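Local structure of phosphate binding protein (Planctomyces limnophilus, 4JWO) at residues F102-I106 and A107-D111; E156-T159 and V160-N164; F241-A244 and Y245-E248; K326-K329 and E330-Q334. The protein probably binds phosphate as the PstS-family solute-binding component of a system that carries phosphate across the cytoplasmic membrane. One frame throughout, in Å; residues are numbered along the deposited sequence.

Contact 1 (F102-I106 and A107-D111); sequences FKKFI and AEEID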
loop_
_atom_site.group_PDB
_atom_site.type_symbol
_atom_site.label_atom_id
_atom_site.label_comp_id
_atom_site.label_asym_id
_atom_site.label_seq_id
_atom_site.Cartn_x
_atom_site.Cartn_y
_atom_site.Cartn_z
ATOM N N PHE A 102 5.542 14.715 -1.471
ATOM C CA PHE A 102 6.936 15.127 -1.353
ATOM C C PHE A 102 7.164 16.519 -1.949
ATOM O O PHE A 102 8.030 17.264 -1.483
ATOM C CB PHE A 102 7.873 14.107 -2.013
ATOM C CG PHE A 102 8.287 12.974 -1.109
ATOM C CD1 PHE A 102 8.927 13.221 0.100
ATOM C CD2 PHE A 102 8.071 11.662 -1.488
ATOM C CE1 PHE A 102 9.324 12.164 0.922
ATOM C CE2 PHE A 102 8.467 10.602 -0.668
ATOM C CZ PHE A 102 9.091 10.862 0.533
ATOM N N LYS A 103 6.395 16.867 -2.981
ATOM C CA LYS A 103 6.518 18.179 -3.623
ATOM C C LYS A 103 6.125 19.288 -2.658
ATOM O O LYS A 103 6.753 20.342 -2.619
ATOM C CB LYS A 103 5.653 18.261 -4.889
ATOM C CG LYS A 103 6.251 17.601 -6.135
ATOM C CD LYS A 103 5.262 17.613 -7.304
ATOM C CE LYS A 103 5.911 17.144 -8.607
ATOM N NZ LYS A 103 4.944 17.175 -9.753
ATOM N N LYS A 104 5.068 19.047 -1.889
ATOM C CA LYS A 104 4.635 19.991 -0.870
ATOM C C LYS A 104 5.561 19.960 0.335
ATOM O O LYS A 104 5.746 20.962 1.016
ATOM C CB LYS A 104 3.196 19.700 -0.437
ATOM C CG LYS A 104 2.172 19.802 -1.556
ATOM C CD LYS A 104 0.811 20.217 -1.011
ATOM C CE LYS A 104 -0.258 20.211 -2.092
ATOM N NZ LYS A 104 -1.572 20.696 -1.578
ATOM N N PHE A 105 6.132 18.790 0.594
ATOM C CA PHE A 105 7.102 18.600 1.661
ATOM C C PHE A 105 8.330 19.451 1.382
ATOM O O PHE A 105 8.814 20.166 2.253
ATOM C CB PHE A 105 7.493 17.124 1.707
ATOM C CG PHE A 105 8.255 16.716 2.943
ATOM C CD1 PHE A 105 7.628 16.655 4.179
ATOM C CD2 PHE A 105 9.590 16.349 2.859
ATOM C CE1 PHE A 105 8.324 16.246 5.312
ATOM C CE2 PHE A 105 10.295 15.939 3.989
ATOM C CZ PHE A 105 9.659 15.888 5.217
ATOM N N ILE A 106 8.821 19.368 0.151
ATOM C CA ILE A 106 9.986 20.139 -0.280
ATOM C C ILE A 106 9.668 21.637 -0.297
ATOM O O ILE A 106 10.518 22.462 0.045
ATOM C CB ILE A 106 10.488 19.664 -1.668
ATOM C CG1 ILE A 106 11.120 18.276 -1.549
ATOM C CG2 ILE A 106 11.492 20.645 -2.262
ATOM C CD1 ILE A 106 11.157 17.500 -2.854
ATOM N N ALA A 107 8.440 21.982 -0.677
ATOM C CA ALA A 107 8.000 23.378 -0.681
ATOM C C ALA A 107 7.662 23.882 0.727
ATOM O O ALA A 107 7.289 25.047 0.905
ATOM C CB ALA A 107 6.809 23.561 -1.617
ATOM N N GLU A 108 7.793 22.995 1.713
ATOM C CA GLU A 108 7.575 23.313 3.126
ATOM C C GLU A 108 6.165 23.815 3.417
ATOM O O GLU A 108 5.975 24.748 4.197
ATOM C CB GLU A 108 8.624 24.308 3.629
ATOM C CG GLU A 108 10.041 23.757 3.565
ATOM C CD GLU A 108 11.046 24.623 4.296
ATOM O OE1 GLU A 108 11.470 25.657 3.735
ATOM O OE2 GLU A 108 11.408 24.266 5.438
ATOM N N GLU A 109 5.182 23.176 2.795
ATOM C CA GLU A 109 3.787 23.567 2.944
ATOM C C GLU A 109 3.000 22.564 3.789
ATOM O O GLU A 109 1.804 22.744 4.022
ATOM C CB GLU A 109 3.144 23.752 1.563
ATOM C CG GLU A 109 3.742 24.915 0.766
ATOM C CD GLU A 109 3.504 24.802 -0.734
ATOM O OE1 GLU A 109 3.078 23.718 -1.198
ATOM O OE2 GLU A 109 3.765 25.798 -1.447
ATOM N N ILE A 110 3.681 21.510 4.241
ATOM C CA ILE A 110 3.090 20.493 5.118
ATOM C C ILE A 110 4.083 20.035 6.203
ATOM O O ILE A 110 5.272 20.340 6.130
ATOM C CB ILE A 110 2.599 19.255 4.324
ATOM C CG1 ILE A 110 3.754 18.605 3.562
ATOM C CG2 ILE A 110 1.461 19.630 3.370
ATOM C CD1 ILE A 110 3.364 17.320 2.849
ATOM N N ASP A 111 3.595 19.286 7.192
ATOM C CA ASP A 111 4.431 18.846 8.315
ATOM C C ASP A 111 4.857 17.389 8.204
ATOM O O ASP A 111 5.957 17.016 8.610
ATOM C CB ASP A 111 3.676 19.015 9.631
ATOM C CG ASP A 111 3.260 20.442 9.879
ATOM O OD1 ASP A 111 4.044 21.352 9.547
ATOM O OD2 ASP A 111 2.143 20.649 10.398
HETATM O O HOH W 1 8.471 20.386 4.751
HETATM O O HOH W 2 10.825 25.177 0.620
#
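Ala107 N makes an ordinary i to i+4 bond to Lys103 O, after which Glu108 N to Phe105 O and Glu109 N to Lys104 O close helix 98-106 in a Schellman motif, Glu108 having a positive phi of 60°. The bond from Glu109 N to Lys104 O is 2.9 Å long and almost straight (177° at the hydrogen). By contrast, Glu108 N stands above the carbonyl plane of Phe105 O, at 3.1 Å. Past this turn Ile110 folds back on the helix: its CG1 sits between its own backbone N and carbonyl carbon (chi1 59°), which brings CD1 to 4.1 Å from Lys104 CB and 4.3 Å from Phe105 CB. The chain of Lys104 crosses that of Glu109 at about a right angle, but Lys104 NZ stays 5.6 Å from Glu109 OE1, too far for an ion pair. Buried Phe105 turns its ring edge to Asp111 O and also touches Thr113 and Cys127. Asp111 OD1 makes salt bridges to Lys294 and Arg297, and OD2 accepts from Ala64 N. One water bridges Ile106 O (2.8 Å) and Glu108 OE1 (3.2 Å). Helix-end carbonyls are therefore met by following amides and by water, while Ile110 packs on Lys104 and Phe105 just before strand 112-115.

Contact 2 (E156-T159 and V160-N164); sequences ECMT and VAELN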
loop_
_atom_site.group_PDB
_atom_site.type_symbol
_atom_site.label_atom_id
_atom_site.label_comp_id
_atom_site.label_asym_id
_atom_site.label_seq_id
_atom_site.Cartn_x
_atom_site.Cartn_y
_atom_site.Cartn_z
ATOM N N GLU A 156 -1.721 -20.892 -11.741
ATOM C CA GLU A 156 -1.273 -20.879 -10.344
ATOM C C GLU A 156 -0.068 -19.980 -10.092
ATOM O O GLU A 156 0.142 -19.506 -8.972
ATOM C CB GLU A 156 -1.024 -22.300 -9.836
ATOM C CG GLU A 156 -2.313 -23.101 -9.786
ATOM C CD GLU A 156 -2.133 -24.446 -9.138
ATOM O OE1 GLU A 156 -0.971 -24.808 -8.859
ATOM O OE2 GLU A 156 -3.153 -25.139 -8.904
ATOM N N CYS A 157 0.730 -19.766 -11.135
ATOM C CA CYS A 157 1.842 -18.821 -11.090
ATOM C C CYS A 157 1.740 -17.914 -12.305
ATOM O O CYS A 157 1.556 -18.390 -13.423
ATOM C CB CYS A 157 3.186 -19.546 -11.109
ATOM S SG CYS A 157 4.541 -18.320 -11.056
HETATM N N MSE A 158 1.824 -16.600 -12.088
HETATM C CA MSE A 158 1.731 -15.648 -13.192
HETATM C C MSE A 158 2.829 -14.621 -13.061
HETATM O O MSE A 158 3.322 -14.384 -11.966
HETATM C CB MSE A 158 0.371 -14.946 -13.198
HETATM C CG MSE A 158 -0.788 -15.918 -13.373
HETATM SE SE MSE A 158 -2.508 -15.064 -13.370
HETATM C CE MSE A 158 -2.350 -14.080 -15.039
ATOM N N THR A 159 3.190 -14.006 -14.180
ATOM C CA THR A 159 4.208 -12.966 -14.171
ATOM C C THR A 159 3.553 -11.603 -14.071
ATOM O O THR A 159 2.379 -11.443 -14.411
ATOM C CB THR A 159 5.077 -13.004 -15.446
ATOM O OG1 THR A 159 4.267 -12.684 -16.579
ATOM C CG2 THR A 159 5.678 -14.381 -15.633
ATOM N N VAL A 160 4.324 -10.616 -13.624
ATOM C CA VAL A 160 3.865 -9.237 -13.672
ATOM C C VAL A 160 3.537 -8.852 -15.111
ATOM O O VAL A 160 2.526 -8.202 -15.361
ATOM C CB VAL A 160 4.909 -8.283 -13.066
ATOM C CG1 VAL A 160 4.581 -6.827 -13.400
ATOM C CG2 VAL A 160 4.972 -8.490 -11.568
ATOM N N ALA A 161 4.363 -9.304 -16.052
ATOM C CA ALA A 161 4.117 -9.028 -17.462
ATOM C C ALA A 161 2.760 -9.578 -17.910
ATOM O O ALA A 161 2.044 -8.918 -18.662
ATOM C CB ALA A 161 5.237 -9.576 -18.329
ATOM N N GLU A 162 2.405 -10.776 -17.450
ATOM C CA GLU A 162 1.104 -11.342 -17.797
ATOM C C GLU A 162 -0.032 -10.553 -17.176
ATOM O O GLU A 162 -1.060 -10.320 -17.809
ATOM C CB GLU A 162 1.018 -12.818 -17.406
ATOM C CG GLU A 162 1.748 -13.689 -18.394
ATOM C CD GLU A 162 2.055 -15.069 -17.864
ATOM O OE1 GLU A 162 1.931 -15.298 -16.640
ATOM O OE2 GLU A 162 2.431 -15.931 -18.688
ATOM N N LEU A 163 0.159 -10.124 -15.936
ATOM C CA LEU A 163 -0.861 -9.312 -15.287
ATOM C C LEU A 163 -1.040 -7.983 -16.020
ATOM O O LEU A 163 -2.161 -7.470 -16.135
ATOM C CB LEU A 163 -0.525 -9.125 -13.805
ATOM C CG LEU A 163 -0.661 -10.435 -12.995
ATOM C CD1 LEU A 163 0.017 -10.333 -11.627
ATOM C CD2 LEU A 163 -2.126 -10.843 -12.823
ATOM N N ASN A 164 0.056 -7.433 -16.533
ATOM C CA ASN A 164 -0.001 -6.191 -17.299
ATOM C C ASN A 164 -0.717 -6.410 -18.625
ATOM O O ASN A 164 -1.499 -5.584 -19.073
ATOM C CB ASN A 164 1.411 -5.614 -17.504
ATOM C CG ASN A 164 1.438 -4.465 -18.479
ATOM O OD1 ASN A 164 2.053 -4.564 -19.544
ATOM N ND2 ASN A 164 0.782 -3.360 -18.128
#
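Thr159 holds OG1 between its backbone N and carbonyl carbon (chi1 66°), while Glu162 sets CG anti to its carbonyl carbon and runs extended, so that each side chain reaches the other's backbone. Thr159 OG1 accepts from Glu162 N at 2.8 Å, and Glu162 OE1 accepts from Thr159 N at 3.1 Å with 165° at the hydrogen. These reciprocal bonds define a capping box, with Thr159 as the N-cap of helix 160-167. Thr159 N meets OE1 from above the carboxylate plane. The other oxygen, Glu162 OE2, makes a salt bridge to Arg180; with both oxygens engaged, rotation of the carboxylate is probably limited. Behind the box, Leu163 N bonds to Thr159 O at 3.0 Å, and selenomethionine Met158 lays CE against Leu163 CD2 at 3.9 Å, the two chains crossing at about a right angle. With an alanine at Glu162, Thr159 N and Arg180 would probably lose their carboxylate partner, reducing the capping box to the hydroxyl bond. Strand 157-159 runs at 75° to the first turn of the helix, and Cys157 ties it to Cys266 by a disulfide. The chemistry implies a helix start where a hydroxyl meets Glu162 N and a carboxylate near the positive helix end probably adds favourable electrostatics.

Contact 3 (F241-A244 and Y245-E248); sequences FGYA and YFAE. With FMT (formic acid), chain E; SO4 (sulfate ion), chain D.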
loop_
_atom_site.group_PDB
_atom_site.type_symbol
_atom_site.label_atom_id
_atom_site.label_comp_id
_atom_site.label_asym_id
_atom_site.label_seq_id
_atom_site.Cartn_x
_atom_site.Cartn_y
_atom_site.Cartn_z
ATOM N N PHE A 241 -7.087 -7.754 -4.520
ATOM C CA PHE A 241 -7.502 -7.010 -3.332
ATOM C C PHE A 241 -6.451 -7.193 -2.250
ATOM O O PHE A 241 -5.488 -7.930 -2.434
ATOM C CB PHE A 241 -8.931 -7.368 -2.841
ATOM C CG PHE A 241 -9.276 -8.846 -2.896
ATOM C CD1 PHE A 241 -8.708 -9.753 -2.010
ATOM C CD2 PHE A 241 -10.196 -9.311 -3.818
ATOM C CE1 PHE A 241 -9.046 -11.120 -2.061
ATOM C CE2 PHE A 241 -10.548 -10.660 -3.862
ATOM C CZ PHE A 241 -9.966 -11.562 -2.993
ATOM N N GLY A 242 -6.623 -6.509 -1.128
ATOM C CA GLY A 242 -5.634 -6.547 -0.070
ATOM C C GLY A 242 -5.509 -7.925 0.539
ATOM O O GLY A 242 -6.470 -8.695 0.593
ATOM N N TYR A 243 -4.312 -8.225 1.023
ATOM C CA TYR A 243 -3.986 -9.541 1.559
ATOM C C TYR A 243 -4.938 -9.997 2.671
ATOM O O TYR A 243 -5.268 -11.188 2.767
ATOM C CB TYR A 243 -2.530 -9.561 2.040
ATOM C CG TYR A 243 -2.167 -10.835 2.749
ATOM C CD1 TYR A 243 -1.803 -11.970 2.038
ATOM C CD2 TYR A 243 -2.215 -10.915 4.140
ATOM C CE1 TYR A 243 -1.486 -13.151 2.699
ATOM C CE2 TYR A 243 -1.900 -12.089 4.798
ATOM C CZ TYR A 243 -1.539 -13.195 4.074
ATOM O OH TYR A 243 -1.235 -14.366 4.736
ATOM N N ALA A 244 -5.381 -9.060 3.509
ATOM C CA ALA A 244 -6.231 -9.413 4.646
ATOM C C ALA A 244 -7.495 -10.103 4.180
ATOM O O ALA A 244 -7.973 -11.036 4.820
ATOM C CB ALA A 244 -6.568 -8.177 5.484
ATOM N N TYR A 245 -8.031 -9.664 3.045
ATOM C CA TYR A 245 -9.250 -10.266 2.527
ATOM C C TYR A 245 -8.998 -11.634 1.890
ATOM O O TYR A 245 -9.876 -12.484 1.885
ATOM C CB TYR A 245 -9.968 -9.291 1.573
ATOM C CG TYR A 245 -10.665 -8.161 2.310
ATOM C CD1 TYR A 245 -11.939 -8.339 2.833
ATOM C CD2 TYR A 245 -10.050 -6.923 2.487
ATOM C CE1 TYR A 245 -12.590 -7.316 3.515
ATOM C CE2 TYR A 245 -10.700 -5.891 3.167
ATOM C CZ TYR A 245 -11.968 -6.100 3.678
ATOM O OH TYR A 245 -12.628 -5.093 4.355
ATOM N N PHE A 246 -7.790 -11.871 1.384
ATOM C CA PHE A 246 -7.451 -13.231 0.983
ATOM C C PHE A 246 -7.311 -14.131 2.208
ATOM O O PHE A 246 -7.881 -15.229 2.256
ATOM C CB PHE A 246 -6.155 -13.310 0.157
ATOM C CG PHE A 246 -5.607 -14.713 0.068
ATOM C CD1 PHE A 246 -6.228 -15.669 -0.735
ATOM C CD2 PHE A 246 -4.511 -15.100 0.835
ATOM C CE1 PHE A 246 -5.755 -16.975 -0.784
ATOM C CE2 PHE A 246 -4.042 -16.408 0.789
ATOM C CZ PHE A 246 -4.657 -17.340 -0.021
ATOM N N ALA A 247 -6.542 -13.665 3.191
ATOM C CA ALA A 247 -6.164 -14.503 4.325
ATOM C C ALA A 247 -7.376 -15.039 5.059
ATOM O O ALA A 247 -7.404 -16.198 5.480
ATOM C CB ALA A 247 -5.257 -13.732 5.286
ATOM N N GLU A 248 -8.404 -14.213 5.184
ATOM C CA GLU A 248 -9.562 -14.620 5.969
ATOM C C GLU A 248 -10.521 -15.473 5.151
ATOM O O GLU A 248 -11.481 -16.028 5.686
ATOM C CB GLU A 248 -10.284 -13.397 6.514
ATOM C CG GLU A 248 -10.928 -12.589 5.436
ATOM C CD GLU A 248 -11.548 -11.307 5.948
ATOM O OE1 GLU A 248 -12.509 -10.827 5.311
ATOM O OE2 GLU A 248 -11.068 -10.776 6.972
HETATM C C FMT E . -2.088 -14.166 7.706
HETATM O O1 FMT E . -2.170 -15.200 7.043
HETATM O O2 FMT E . -3.052 -13.547 8.157
HETATM S S SO4 D . -14.623 -6.092 7.089
HETATM O O1 SO4 D . -15.891 -6.327 7.789
HETATM O O2 SO4 D . -13.666 -7.130 7.465
HETATM O O3 SO4 D . -14.822 -6.160 5.637
HETATM O O4 SO4 D . -14.136 -4.766 7.478
#
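Tyr243 O accepts the amide of Ala247 at 2.8 Å with 164° at the hydrogen, an i to i+4 bond of the short helix 243-247, which follows directly on strand 237-242. Gly242 is its N-cap, and its carbonyl O receives Tyr245 N at 3.1 Å from above the carbonyl plane. Phe241, buried near the end of the strand, packs CD1 against Tyr245 CB at 3.8 Å and presents its edge to Phe246 N. With CG anti to the backbone N (chi1 173°), the ring of Tyr243 is carried over toward Phe246 and Ala247, its CE2 3.8 Å from Ala247 CB and its CE1 4.1 Å from Phe246 CD2; Tyr243 CE1 lies at the edge of the Phe246 ring, near its plane. Replacing Tyr243 by an alanine would probably open a gap beside Phe246 and Ala247 and leave the bound formic acid without its hydroxyl donor. Phe246 and Tyr243 both also touch Thr145 of strand 134-148, joining the helix to the sheet. Tyr245 makes a cation-pi contact with Lys320, and the same lysine bonds a sulfate probably taken from the crystallisation liquor. The formic acid is probably of the same origin. Tyr245 OH donates to sulfate O3 at 2.8 Å, and Tyr243 OH to formic acid O1 at 2.6 Å.

Contact 4 (K326-K329 and E330-Q334); sequences KSVK and ETMQQ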
loop_
_atom_site.group_PDB
_atom_site.type_symbol
_atom_site.label_atom_id
_atom_site.label_comp_id
_atom_site.label_asym_id
_atom_site.label_seq_id
_atom_site.Cartn_x
_atom_site.Cartn_y
_atom_site.Cartn_z
ATOM N N LYS A 326 9.001 -6.649 14.688
ATOM C CA LYS A 326 9.504 -6.044 15.914
ATOM C C LYS A 326 10.824 -5.317 15.672
ATOM O O LYS A 326 11.064 -4.264 16.259
ATOM C CB LYS A 326 9.687 -7.090 17.024
ATOM C CG LYS A 326 8.399 -7.695 17.574
ATOM C CD LYS A 326 7.540 -6.655 18.282
ATOM C CE LYS A 326 6.183 -7.231 18.677
ATOM N NZ LYS A 326 5.397 -6.276 19.513
ATOM N N SER A 327 11.684 -5.873 14.819
ATOM C CA SER A 327 12.976 -5.230 14.578
ATOM C C SER A 327 12.778 -3.870 13.931
ATOM O O SER A 327 13.518 -2.927 14.211
ATOM C CB SER A 327 13.912 -6.115 13.745
ATOM O OG SER A 327 13.438 -6.241 12.415
ATOM N N VAL A 328 11.760 -3.761 13.083
ATOM C CA VAL A 328 11.435 -2.486 12.454
ATOM C C VAL A 328 10.926 -1.491 13.502
ATOM O O VAL A 328 11.378 -0.351 13.550
ATOM C CB VAL A 328 10.400 -2.648 11.319
ATOM C CG1 VAL A 328 10.034 -1.284 10.750
ATOM C CG2 VAL A 328 10.946 -3.557 10.226
ATOM N N LYS A 329 9.998 -1.939 14.343
ATOM C CA LYS A 329 9.438 -1.109 15.411
ATOM C C LYS A 329 10.529 -0.572 16.323
ATOM O O LYS A 329 10.547 0.621 16.648
ATOM C CB LYS A 329 8.431 -1.908 16.236
ATOM C CG LYS A 329 7.844 -1.165 17.427
ATOM C CD LYS A 329 6.785 -2.027 18.122
ATOM C CE LYS A 329 6.144 -1.299 19.296
ATOM N NZ LYS A 329 5.106 -2.132 19.961
ATOM N N GLU A 330 11.445 -1.448 16.725
ATOM C CA GLU A 330 12.537 -1.061 17.614
ATOM C C GLU A 330 13.369 0.039 16.972
ATOM O O GLU A 330 13.692 1.046 17.597
ATOM C CB GLU A 330 13.432 -2.264 17.943
ATOM C CG GLU A 330 14.675 -1.903 18.759
ATOM C CD GLU A 330 15.570 -3.100 19.080
ATOM O OE1 GLU A 330 15.044 -4.209 19.320
ATOM O OE2 GLU A 330 16.809 -2.926 19.099
ATOM N N THR A 331 13.710 -0.164 15.707
ATOM C CA THR A 331 14.539 0.791 14.984
ATOM C C THR A 331 13.851 2.151 14.837
ATOM O O THR A 331 14.461 3.197 15.073
ATOM C CB THR A 331 14.934 0.239 13.608
ATOM O OG1 THR A 331 15.765 -0.916 13.788
ATOM C CG2 THR A 331 15.679 1.283 12.803
HETATM N N MSE A 332 12.574 2.141 14.471
HETATM C CA MSE A 332 11.824 3.387 14.321
HETATM C C MSE A 332 11.679 4.167 15.630
HETATM O O MSE A 332 11.755 5.391 15.629
HETATM C CB MSE A 332 10.449 3.135 13.689
HETATM C CG MSE A 332 10.513 2.438 12.335
HETATM SE SE MSE A 332 11.779 3.292 11.129
HETATM C CE MSE A 332 12.608 1.685 10.406
ATOM N N GLN A 333 11.460 3.467 16.740
ATOM C CA GLN A 333 11.379 4.121 18.043
ATOM C C GLN A 333 12.712 4.739 18.427
ATOM O O GLN A 333 12.779 5.836 18.973
ATOM C CB GLN A 333 10.944 3.131 19.127
ATOM C CG GLN A 333 9.520 2.642 18.996
ATOM C CD GLN A 333 9.152 1.613 20.052
ATOM O OE1 GLN A 333 10.027 0.993 20.665
ATOM N NE2 GLN A 333 7.851 1.424 20.271
ATOM N N GLN A 334 13.782 4.018 18.142
ATOM C CA GLN A 334 15.098 4.505 18.472
ATOM C C GLN A 334 15.425 5.708 17.589
ATOM O O GLN A 334 16.033 6.676 18.035
ATOM C CB GLN A 334 16.106 3.357 18.342
ATOM C CG GLN A 334 15.923 2.296 19.441
ATOM C CD GLN A 334 16.611 0.971 19.147
ATOM O OE1 GLN A 334 16.810 0.602 17.989
ATOM N NE2 GLN A 334 16.960 0.242 20.203
#
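Val328 and selenomethionine Met332 form the close side of this helical turn, their side chains side by side and pointing the same way, with Val328 CG1 3.9 Å from Met332 CE. Two bends in the Met332 chain, at chi2 (-49°) and chi3 (137°), bring CE back to the valine; Met332 CG lies 3.2 Å from Val328 O. Both residues also touch Gln138 of strand 134-148, which identifies this as the inward face of the helix. Next to it Thr331 grips Ser327 O twice: OG1 donates at 3.0 Å and N at 3.1 Å, from opposite faces of the carbonyl plane. The solvent side is looser and polar. There the extended Lys329 chain passes obliquely by Gln333, Lys329 CE 3.4 Å from Gln333 NE2, while its ammonium pairs with Glu310 beyond the segments. Through the backbone the i to i+4 series runs without a break: Glu330 N to Lys326 O is 2.9 Å and Gln333 N to Lys329 O 3.0 Å. A Val328-Met332 face toward strand 134-148 and a polar face bearing Lys329, Glu330 and Gln333 are consistent with an amphipathic surface helix, here the C-terminal helix 326-340.

The contacts come in series along the chain, contact 1 first and contact 4 last, each a local contact between neighbouring residues. Contact 1 closes helix 98-106 ahead of strand 112-115, contact 2 opens helix 160-167 after strand 157-159, and contact 3 does the same for helix 243-247 after strand 237-242. These strands belong to one mixed sheet, and contact 4, on helix 326-340, packs on its long strand 134-148. Centres of contacts 2 and 3 are about 19 Å apart; contact 1 lies about 37 and 34 Å from them, across the centre of the chain, and about 26 Å from contact 4. Such alternation of strands and helices is consistent with the two-lobed periplasmic-binding-protein fold.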